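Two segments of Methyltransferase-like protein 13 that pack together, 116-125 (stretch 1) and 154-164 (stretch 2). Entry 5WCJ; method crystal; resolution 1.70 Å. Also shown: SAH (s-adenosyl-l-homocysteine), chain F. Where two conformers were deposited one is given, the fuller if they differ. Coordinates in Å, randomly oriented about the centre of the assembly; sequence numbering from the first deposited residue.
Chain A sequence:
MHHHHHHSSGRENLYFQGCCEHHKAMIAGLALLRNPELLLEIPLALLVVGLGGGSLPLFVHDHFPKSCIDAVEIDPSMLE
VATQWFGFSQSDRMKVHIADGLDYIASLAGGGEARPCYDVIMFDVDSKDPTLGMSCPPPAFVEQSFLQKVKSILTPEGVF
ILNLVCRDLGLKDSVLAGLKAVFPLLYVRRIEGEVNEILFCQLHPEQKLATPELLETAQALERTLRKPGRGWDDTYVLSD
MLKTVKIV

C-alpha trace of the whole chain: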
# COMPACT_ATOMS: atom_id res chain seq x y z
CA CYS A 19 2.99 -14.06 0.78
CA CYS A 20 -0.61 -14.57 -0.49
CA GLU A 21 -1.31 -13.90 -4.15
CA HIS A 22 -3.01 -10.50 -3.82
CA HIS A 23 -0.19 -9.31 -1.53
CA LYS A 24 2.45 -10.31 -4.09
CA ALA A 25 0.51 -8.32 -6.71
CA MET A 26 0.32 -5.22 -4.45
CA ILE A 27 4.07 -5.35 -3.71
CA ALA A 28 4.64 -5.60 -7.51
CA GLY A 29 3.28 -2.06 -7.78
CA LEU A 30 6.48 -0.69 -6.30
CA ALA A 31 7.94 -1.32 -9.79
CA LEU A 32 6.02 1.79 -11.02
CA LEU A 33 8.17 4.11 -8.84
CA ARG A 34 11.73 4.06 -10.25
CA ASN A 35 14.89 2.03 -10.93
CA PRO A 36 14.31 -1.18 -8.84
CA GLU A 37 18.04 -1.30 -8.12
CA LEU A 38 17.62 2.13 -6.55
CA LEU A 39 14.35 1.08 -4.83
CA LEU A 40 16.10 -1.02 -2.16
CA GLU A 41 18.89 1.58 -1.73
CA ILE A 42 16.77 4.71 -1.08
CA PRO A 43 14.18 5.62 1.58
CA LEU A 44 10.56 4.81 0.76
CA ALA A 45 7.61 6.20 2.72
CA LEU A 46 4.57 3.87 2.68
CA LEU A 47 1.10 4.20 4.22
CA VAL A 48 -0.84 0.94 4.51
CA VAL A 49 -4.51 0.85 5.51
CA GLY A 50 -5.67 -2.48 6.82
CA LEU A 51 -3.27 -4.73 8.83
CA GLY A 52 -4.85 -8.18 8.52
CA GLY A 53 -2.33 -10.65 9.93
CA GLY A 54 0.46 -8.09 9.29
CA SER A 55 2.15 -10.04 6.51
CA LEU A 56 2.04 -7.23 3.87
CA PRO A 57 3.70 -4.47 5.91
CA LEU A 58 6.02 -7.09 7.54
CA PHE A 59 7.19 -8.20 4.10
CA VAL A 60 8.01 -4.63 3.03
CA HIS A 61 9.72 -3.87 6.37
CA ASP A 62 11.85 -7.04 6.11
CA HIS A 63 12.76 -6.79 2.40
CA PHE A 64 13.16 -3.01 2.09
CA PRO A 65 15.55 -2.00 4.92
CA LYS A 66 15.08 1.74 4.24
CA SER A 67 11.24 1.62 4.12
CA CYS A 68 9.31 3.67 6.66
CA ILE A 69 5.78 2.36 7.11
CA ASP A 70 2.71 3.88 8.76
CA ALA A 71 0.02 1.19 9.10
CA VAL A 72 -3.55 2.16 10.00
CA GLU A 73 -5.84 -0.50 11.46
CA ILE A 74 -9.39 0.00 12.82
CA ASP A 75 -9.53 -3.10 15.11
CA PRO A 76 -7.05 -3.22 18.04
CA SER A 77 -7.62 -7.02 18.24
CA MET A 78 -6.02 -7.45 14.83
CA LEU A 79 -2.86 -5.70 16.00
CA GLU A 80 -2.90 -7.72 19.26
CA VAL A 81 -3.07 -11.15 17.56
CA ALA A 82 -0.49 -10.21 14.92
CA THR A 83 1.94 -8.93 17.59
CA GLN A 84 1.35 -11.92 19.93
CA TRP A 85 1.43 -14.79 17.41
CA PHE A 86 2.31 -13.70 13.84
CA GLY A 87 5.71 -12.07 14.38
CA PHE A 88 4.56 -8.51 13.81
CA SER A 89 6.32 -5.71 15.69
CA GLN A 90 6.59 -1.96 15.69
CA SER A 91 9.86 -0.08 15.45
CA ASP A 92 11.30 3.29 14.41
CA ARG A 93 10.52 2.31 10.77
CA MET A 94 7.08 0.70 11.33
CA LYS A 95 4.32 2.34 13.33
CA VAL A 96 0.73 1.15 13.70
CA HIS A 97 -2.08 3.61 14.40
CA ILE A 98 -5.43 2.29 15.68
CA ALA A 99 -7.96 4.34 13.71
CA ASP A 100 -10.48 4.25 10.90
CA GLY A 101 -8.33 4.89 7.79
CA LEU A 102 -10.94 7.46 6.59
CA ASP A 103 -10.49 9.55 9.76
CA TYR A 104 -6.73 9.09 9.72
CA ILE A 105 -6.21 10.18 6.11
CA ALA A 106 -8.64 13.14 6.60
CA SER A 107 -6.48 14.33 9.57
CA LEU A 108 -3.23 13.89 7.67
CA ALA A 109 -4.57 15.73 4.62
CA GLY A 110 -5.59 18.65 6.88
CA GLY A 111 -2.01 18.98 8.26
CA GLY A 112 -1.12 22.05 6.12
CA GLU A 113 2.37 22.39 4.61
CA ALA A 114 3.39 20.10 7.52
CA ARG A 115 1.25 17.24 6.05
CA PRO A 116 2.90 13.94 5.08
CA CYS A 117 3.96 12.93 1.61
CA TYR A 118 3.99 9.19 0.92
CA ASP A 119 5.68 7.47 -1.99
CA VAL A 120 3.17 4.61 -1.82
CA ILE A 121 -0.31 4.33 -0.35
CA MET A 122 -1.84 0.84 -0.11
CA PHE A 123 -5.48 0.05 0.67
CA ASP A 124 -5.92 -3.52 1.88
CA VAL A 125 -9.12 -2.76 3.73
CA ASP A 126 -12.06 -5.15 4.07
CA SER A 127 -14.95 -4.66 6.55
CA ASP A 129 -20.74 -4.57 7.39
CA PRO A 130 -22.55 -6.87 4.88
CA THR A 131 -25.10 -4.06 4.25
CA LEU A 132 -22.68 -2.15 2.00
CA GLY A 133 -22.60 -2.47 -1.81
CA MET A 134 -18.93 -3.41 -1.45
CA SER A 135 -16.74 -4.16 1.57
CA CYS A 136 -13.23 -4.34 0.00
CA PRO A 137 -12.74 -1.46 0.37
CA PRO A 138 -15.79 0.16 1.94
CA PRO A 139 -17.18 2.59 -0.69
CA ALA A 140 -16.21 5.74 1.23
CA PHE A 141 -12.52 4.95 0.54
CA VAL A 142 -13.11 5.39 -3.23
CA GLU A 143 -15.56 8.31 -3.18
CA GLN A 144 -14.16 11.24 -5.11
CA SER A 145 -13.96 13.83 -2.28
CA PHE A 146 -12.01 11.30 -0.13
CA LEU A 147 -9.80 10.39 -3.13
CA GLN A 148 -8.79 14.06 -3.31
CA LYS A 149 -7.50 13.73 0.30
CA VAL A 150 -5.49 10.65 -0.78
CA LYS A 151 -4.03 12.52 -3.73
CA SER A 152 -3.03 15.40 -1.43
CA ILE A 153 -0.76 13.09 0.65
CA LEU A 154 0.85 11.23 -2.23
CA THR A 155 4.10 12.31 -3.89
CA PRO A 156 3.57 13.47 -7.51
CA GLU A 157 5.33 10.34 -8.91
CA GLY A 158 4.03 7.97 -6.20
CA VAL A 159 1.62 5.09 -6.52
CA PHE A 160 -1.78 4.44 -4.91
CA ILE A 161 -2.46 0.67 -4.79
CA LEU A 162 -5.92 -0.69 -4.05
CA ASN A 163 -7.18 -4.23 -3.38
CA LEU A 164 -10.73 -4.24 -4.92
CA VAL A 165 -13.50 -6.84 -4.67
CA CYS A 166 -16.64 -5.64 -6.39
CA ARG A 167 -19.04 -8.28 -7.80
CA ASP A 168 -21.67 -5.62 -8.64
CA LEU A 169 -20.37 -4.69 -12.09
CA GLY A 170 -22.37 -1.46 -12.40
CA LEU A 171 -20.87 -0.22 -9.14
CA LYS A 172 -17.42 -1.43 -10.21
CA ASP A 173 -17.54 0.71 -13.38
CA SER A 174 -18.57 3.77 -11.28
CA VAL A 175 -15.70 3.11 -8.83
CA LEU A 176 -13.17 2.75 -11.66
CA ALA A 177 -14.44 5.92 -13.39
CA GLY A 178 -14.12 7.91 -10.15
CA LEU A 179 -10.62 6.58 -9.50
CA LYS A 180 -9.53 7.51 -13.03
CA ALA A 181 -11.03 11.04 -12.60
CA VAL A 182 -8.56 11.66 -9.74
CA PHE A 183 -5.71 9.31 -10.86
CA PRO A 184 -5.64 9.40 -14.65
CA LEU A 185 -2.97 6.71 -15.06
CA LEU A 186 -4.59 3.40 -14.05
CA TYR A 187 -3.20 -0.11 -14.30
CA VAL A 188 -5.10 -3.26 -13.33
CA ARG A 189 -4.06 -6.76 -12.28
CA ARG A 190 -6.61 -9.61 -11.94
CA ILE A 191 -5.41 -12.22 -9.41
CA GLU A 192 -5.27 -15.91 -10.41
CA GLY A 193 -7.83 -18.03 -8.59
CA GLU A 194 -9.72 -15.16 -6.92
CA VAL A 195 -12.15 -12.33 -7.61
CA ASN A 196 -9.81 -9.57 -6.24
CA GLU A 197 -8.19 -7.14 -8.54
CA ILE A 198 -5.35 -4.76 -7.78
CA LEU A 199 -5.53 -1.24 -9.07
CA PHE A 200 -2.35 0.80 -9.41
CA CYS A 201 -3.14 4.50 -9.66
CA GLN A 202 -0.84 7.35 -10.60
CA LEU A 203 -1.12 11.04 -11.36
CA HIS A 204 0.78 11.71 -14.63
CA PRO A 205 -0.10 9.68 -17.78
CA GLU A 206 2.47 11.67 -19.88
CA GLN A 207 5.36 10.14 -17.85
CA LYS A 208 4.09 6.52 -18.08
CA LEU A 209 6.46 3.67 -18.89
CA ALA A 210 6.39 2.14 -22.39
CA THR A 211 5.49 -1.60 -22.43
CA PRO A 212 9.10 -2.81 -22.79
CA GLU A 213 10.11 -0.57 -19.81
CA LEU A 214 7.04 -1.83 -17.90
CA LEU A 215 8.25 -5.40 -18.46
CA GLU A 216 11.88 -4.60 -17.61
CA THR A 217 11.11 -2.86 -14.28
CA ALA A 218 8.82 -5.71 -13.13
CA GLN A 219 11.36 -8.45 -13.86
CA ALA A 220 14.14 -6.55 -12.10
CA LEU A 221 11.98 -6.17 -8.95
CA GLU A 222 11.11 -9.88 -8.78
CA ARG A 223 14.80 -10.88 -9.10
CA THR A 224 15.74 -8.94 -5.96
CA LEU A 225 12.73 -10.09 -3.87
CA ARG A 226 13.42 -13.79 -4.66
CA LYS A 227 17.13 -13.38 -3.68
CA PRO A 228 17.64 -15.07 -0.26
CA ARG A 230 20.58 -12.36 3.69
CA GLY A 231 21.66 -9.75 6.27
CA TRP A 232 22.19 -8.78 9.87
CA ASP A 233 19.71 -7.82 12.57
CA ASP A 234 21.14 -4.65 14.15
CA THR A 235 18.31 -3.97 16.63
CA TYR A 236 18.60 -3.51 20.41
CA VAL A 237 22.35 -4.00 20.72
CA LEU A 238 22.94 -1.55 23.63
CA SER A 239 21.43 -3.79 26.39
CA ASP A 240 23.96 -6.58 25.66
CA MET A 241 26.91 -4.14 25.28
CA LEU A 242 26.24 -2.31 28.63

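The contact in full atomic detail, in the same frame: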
# COMPACT_ATOMS: atom_id res chain seq x y z
N PRO A 116 1.95 14.92 5.61
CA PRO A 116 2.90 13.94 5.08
C PRO A 116 2.81 13.78 3.57
O PRO A 116 1.87 14.25 2.94
CB PRO A 116 2.52 12.63 5.79
CG PRO A 116 1.41 12.98 6.73
CD PRO A 116 0.81 14.25 6.25
N CYS A 117 3.83 13.14 3.02
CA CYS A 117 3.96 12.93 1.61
C CYS A 117 4.50 11.52 1.39
O CYS A 117 5.70 11.27 1.56
CB CYS A 117 4.89 13.99 1.02
SG CYS A 117 4.60 14.25 -0.73
N TYR A 118 3.61 10.59 1.07
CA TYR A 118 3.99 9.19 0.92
C TYR A 118 4.35 8.87 -0.52
O TYR A 118 3.67 9.32 -1.46
CB TYR A 118 2.85 8.28 1.39
CG TYR A 118 2.57 8.39 2.87
CD1 TYR A 118 3.35 7.70 3.80
CD2 TYR A 118 1.53 9.17 3.33
CE1 TYR A 118 3.11 7.80 5.16
CE2 TYR A 118 1.29 9.28 4.70
CZ TYR A 118 2.09 8.59 5.60
OH TYR A 118 1.85 8.65 6.95
N ASP A 119 5.35 8.02 -0.68
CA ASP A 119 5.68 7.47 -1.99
C ASP A 119 4.62 6.43 -2.46
O ASP A 119 4.34 6.31 -3.64
CB ASP A 119 7.06 6.83 -1.97
CG ASP A 119 8.16 7.82 -1.58
OD1 ASP A 119 8.38 8.77 -2.33
OD2 ASP A 119 8.77 7.64 -0.50
N VAL A 120 4.09 5.68 -1.52
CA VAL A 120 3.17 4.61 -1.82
C VAL A 120 2.06 4.63 -0.78
O VAL A 120 2.33 4.70 0.41
CB VAL A 120 3.85 3.22 -1.78
CG1 VAL A 120 2.84 2.12 -2.12
CG2 VAL A 120 5.04 3.13 -2.72
N ILE A 121 0.82 4.52 -1.24
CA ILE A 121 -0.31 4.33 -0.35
C ILE A 121 -1.02 3.05 -0.78
O ILE A 121 -1.42 2.92 -1.94
CB ILE A 121 -1.27 5.54 -0.37
CG1 ILE A 121 -0.56 6.82 0.11
CG2 ILE A 121 -2.50 5.26 0.45
CD1 ILE A 121 -1.40 8.07 -0.07
N MET A 122 -1.18 2.12 0.16
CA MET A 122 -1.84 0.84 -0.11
C MET A 122 -3.12 0.75 0.69
O MET A 122 -3.10 0.94 1.92
CB MET A 122 -0.92 -0.33 0.25
CG MET A 122 0.28 -0.49 -0.66
SD MET A 122 1.23 -1.97 -0.17
CE MET A 122 2.47 -1.99 -1.45
N PHE A 123 -4.21 0.40 -0.00
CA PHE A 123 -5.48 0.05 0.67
C PHE A 123 -5.69 -1.44 0.58
O PHE A 123 -5.88 -1.96 -0.53
CB PHE A 123 -6.67 0.77 0.01
CG PHE A 123 -6.79 2.24 0.32
CD1 PHE A 123 -5.86 2.94 1.09
CD2 PHE A 123 -7.87 2.96 -0.20
CE1 PHE A 123 -6.00 4.28 1.35
CE2 PHE A 123 -8.01 4.31 0.07
CZ PHE A 123 -7.06 4.96 0.81
N ASP A 124 -5.65 -2.10 1.74
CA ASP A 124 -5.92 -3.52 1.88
C ASP A 124 -7.00 -3.65 2.93
O ASP A 124 -6.84 -4.32 3.95
CB ASP A 124 -4.62 -4.24 2.32
CG ASP A 124 -4.67 -5.75 2.19
OD1 ASP A 124 -5.49 -6.27 1.42
OD2 ASP A 124 -3.83 -6.43 2.88
N VAL A 125 -8.09 -2.92 2.71
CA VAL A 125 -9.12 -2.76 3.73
C VAL A 125 -10.36 -3.55 3.35
O VAL A 125 -10.80 -3.51 2.20
CB VAL A 125 -9.36 -1.27 4.06
CG1 VAL A 125 -9.51 -0.42 2.83
CG2 VAL A 125 -10.55 -1.09 4.99
N LEU A 154 0.03 12.10 -1.41
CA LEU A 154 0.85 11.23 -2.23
C LEU A 154 1.89 12.11 -2.92
O LEU A 154 1.58 13.20 -3.38
CB LEU A 154 -0.01 10.48 -3.26
CG LEU A 154 0.65 9.38 -4.09
CD1 LEU A 154 0.95 8.12 -3.29
CD2 LEU A 154 -0.21 9.02 -5.29
N THR A 155 3.10 11.61 -3.06
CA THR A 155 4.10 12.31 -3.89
C THR A 155 3.63 12.34 -5.37
O THR A 155 2.86 11.46 -5.80
CB THR A 155 5.48 11.65 -3.83
OG1 THR A 155 5.39 10.32 -4.34
CG2 THR A 155 6.01 11.65 -2.40
N PRO A 156 4.04 13.37 -6.13
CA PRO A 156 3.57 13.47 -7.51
C PRO A 156 3.84 12.22 -8.37
O PRO A 156 3.03 11.88 -9.20
CB PRO A 156 4.36 14.69 -8.06
CG PRO A 156 4.63 15.53 -6.86
CD PRO A 156 4.73 14.60 -5.68
N GLU A 157 4.97 11.55 -8.15
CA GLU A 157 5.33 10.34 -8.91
C GLU A 157 5.08 9.03 -8.12
O GLU A 157 5.57 7.95 -8.50
CB GLU A 157 6.80 10.44 -9.33
CG GLU A 157 7.13 11.80 -9.95
N GLY A 158 4.32 9.13 -7.03
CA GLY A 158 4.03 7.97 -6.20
C GLY A 158 2.95 7.09 -6.81
O GLY A 158 2.47 7.34 -7.93
N VAL A 159 2.58 6.05 -6.06
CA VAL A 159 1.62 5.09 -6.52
C VAL A 159 0.60 4.82 -5.42
O VAL A 159 0.97 4.67 -4.25
CB VAL A 159 2.28 3.79 -7.06
CG1 VAL A 159 3.07 3.07 -5.98
CG2 VAL A 159 1.23 2.88 -7.69
N PHE A 160 -0.67 4.79 -5.80
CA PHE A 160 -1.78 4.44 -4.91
C PHE A 160 -2.27 3.05 -5.36
O PHE A 160 -2.61 2.89 -6.53
CB PHE A 160 -2.86 5.52 -5.07
CG PHE A 160 -4.16 5.22 -4.41
CD1 PHE A 160 -4.24 4.72 -3.12
CD2 PHE A 160 -5.34 5.54 -5.07
CE1 PHE A 160 -5.47 4.45 -2.52
CE2 PHE A 160 -6.58 5.30 -4.48
CZ PHE A 160 -6.65 4.76 -3.20
N ILE A 161 -2.23 2.07 -4.46
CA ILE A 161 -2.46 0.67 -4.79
C ILE A 161 -3.65 0.22 -3.98
O ILE A 161 -3.63 0.34 -2.74
CB ILE A 161 -1.23 -0.19 -4.48
CG1 ILE A 161 0.02 0.39 -5.18
CG2 ILE A 161 -1.50 -1.65 -4.80
CD1 ILE A 161 1.33 -0.29 -4.81
N LEU A 162 -4.65 -0.33 -4.66
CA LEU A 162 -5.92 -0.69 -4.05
C LEU A 162 -6.26 -2.16 -4.32
O LEU A 162 -6.22 -2.57 -5.47
CB LEU A 162 -6.99 0.19 -4.70
CG LEU A 162 -8.46 -0.03 -4.36
CD1 LEU A 162 -8.69 0.38 -2.91
CD2 LEU A 162 -9.34 0.75 -5.30
N ASN A 163 -6.63 -2.89 -3.27
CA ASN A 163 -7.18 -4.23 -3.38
C ASN A 163 -8.69 -4.03 -3.50
O ASN A 163 -9.30 -3.51 -2.57
CB ASN A 163 -6.82 -5.04 -2.15
CG ASN A 163 -7.46 -6.43 -2.13
OD1 ASN A 163 -7.80 -6.98 -3.16
ND2 ASN A 163 -7.60 -7.00 -0.92
N LEU A 164 -9.28 -4.43 -4.64
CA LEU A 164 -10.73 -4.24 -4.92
C LEU A 164 -11.46 -5.57 -5.13
O LEU A 164 -11.02 -6.41 -5.93
CB LEU A 164 -10.90 -3.39 -6.17
CG LEU A 164 -12.31 -3.09 -6.72
CD1 LEU A 164 -13.00 -2.11 -5.78
CD2 LEU A 164 -12.20 -2.49 -8.10
CG SAH F . -6.52 -7.65 4.98
SD SAH F . -7.78 -7.83 6.28
C5' SAH F . -8.68 -6.26 6.21
C4' SAH F . -8.18 -5.37 7.34
O4' SAH F . -8.80 -4.07 7.21
C3' SAH F . -8.55 -5.90 8.74
O3' SAH F . -7.41 -5.84 9.59
C2' SAH F . -9.63 -4.91 9.20
O2' SAH F . -9.71 -4.68 10.60
C1' SAH F . -9.13 -3.65 8.51
N9 SAH F . -10.11 -2.57 8.39
C8 SAH F . -11.44 -2.69 8.11
N7 SAH F . -12.06 -1.54 7.98
C5 SAH F . -11.07 -0.60 8.21
C6 SAH F . -11.07 0.80 8.20
N6 SAH F . -12.17 1.55 7.93
N1 SAH F . -9.91 1.43 8.47
C2 SAH F . -8.82 0.70 8.75
N3 SAH F . -8.69 -0.63 8.76
C4 SAH F . -9.86 -1.23 8.47
O HOH W 1 7.69 9.11 -5.01
O HOH W 2 -9.12 -2.58 0.09

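Packing of residues 116-125 against 154-164 in Methyltransferase-like protein 13, two stretches paired mainly through the parallel strands 120-123 and 158-164; the stretches together bury 769 Å². The apolar centre has two layers, because side chains alternate between the faces of the sheet. On the face that carries Ile121 and Phe123, an edge-to-face aromatic pair forms: the edge of Phe160 is directed at the face of Phe123, with ring centroids 4.8 Å apart, planes at 83°, and Phe160 CZ 3.6 Å from Phe123 CE2. Leu162, Phe123's partner in register, lies at the edge of the Phe123 ring, near its plane, and its CD1 comes within 3.6 Å of Phe123 CB. Ile121 continues this layer, with CG2 4.0 Å from Phe160 CD1 and CG1 3.9 Å from Leu154 CD1. Tyr118 belongs to the same face, but the end of its side chain leads away from stretch 2.

On the face of Val120 and Met122 the contacts are between apolar, non-aromatic side chains. Val120 CG2 meets Val159 CG1 at 3.8 Å, and Ile161 CD1 bridges two neighbours, 3.9 Å from both Val120 CG1 and Met122 CE. The extended Met122 side chain (m, t, t) carries its terminal methyl out to this contact.

Between the two layers runs the backbone ladder. The strand axes approach to 4.7 Å and diverge by only 7°, so the register holds from Val120-Val159 to Phe123-Leu162. As expected of parallel strands, hydrogen bonds from one residue fan out to two across the gap: Ile121 N donates to Val159 O (3.0 Å), while Ile161 N donates to Ile121 O (2.8 Å). Phe123 repeats the pattern, its N donating to Ile161 O at 2.8 Å and its O accepting from Asn163 N at 3.0 Å. CA-H...O contacts fill in beside these bonds, the shortest from Met122 CA to Ile161 O at 3.2 Å.

Toward the start of the contact the chains turn corners, yet pairing persists. Thr155 N donates to Tyr118 O (2.9 Å, 169°) and Val159 N to Asp119 O (3.0 Å). Between these two bonds, Thr155 to Gly158 form a type I turn, closed by Gly158 N to Thr155 O at 3.0 Å. Gly158 fits closely here: an ideal CB would lie 2.5 Å from Asp119 O, a clash, and the glycine CA itself sits 3.1 Å from that oxygen.

The polar edge lies at both ends. Near the turn, Cys117 SG packs against the Thr155 methyl, CG2, at 3.4 Å; the polar link there is water 1, which donates to Asp119 OD1 at 2.8 Å and lies 2.7 Å from Thr155 OG1. At the far end, Asn163 ND2 donates to Asp124 OD1 (3.2 Å, 143°), and water 2 accepts from Val125 N at 2.8 Å and lies 2.8 Å from Asn163 O, linking the two backbones. Stretch 1 then reaches the bound S-adenosyl-L-homocysteine, with Val125 CG2 3.3 Å from SAH C5 and Asp124 O 3.5 Å from SAH CG.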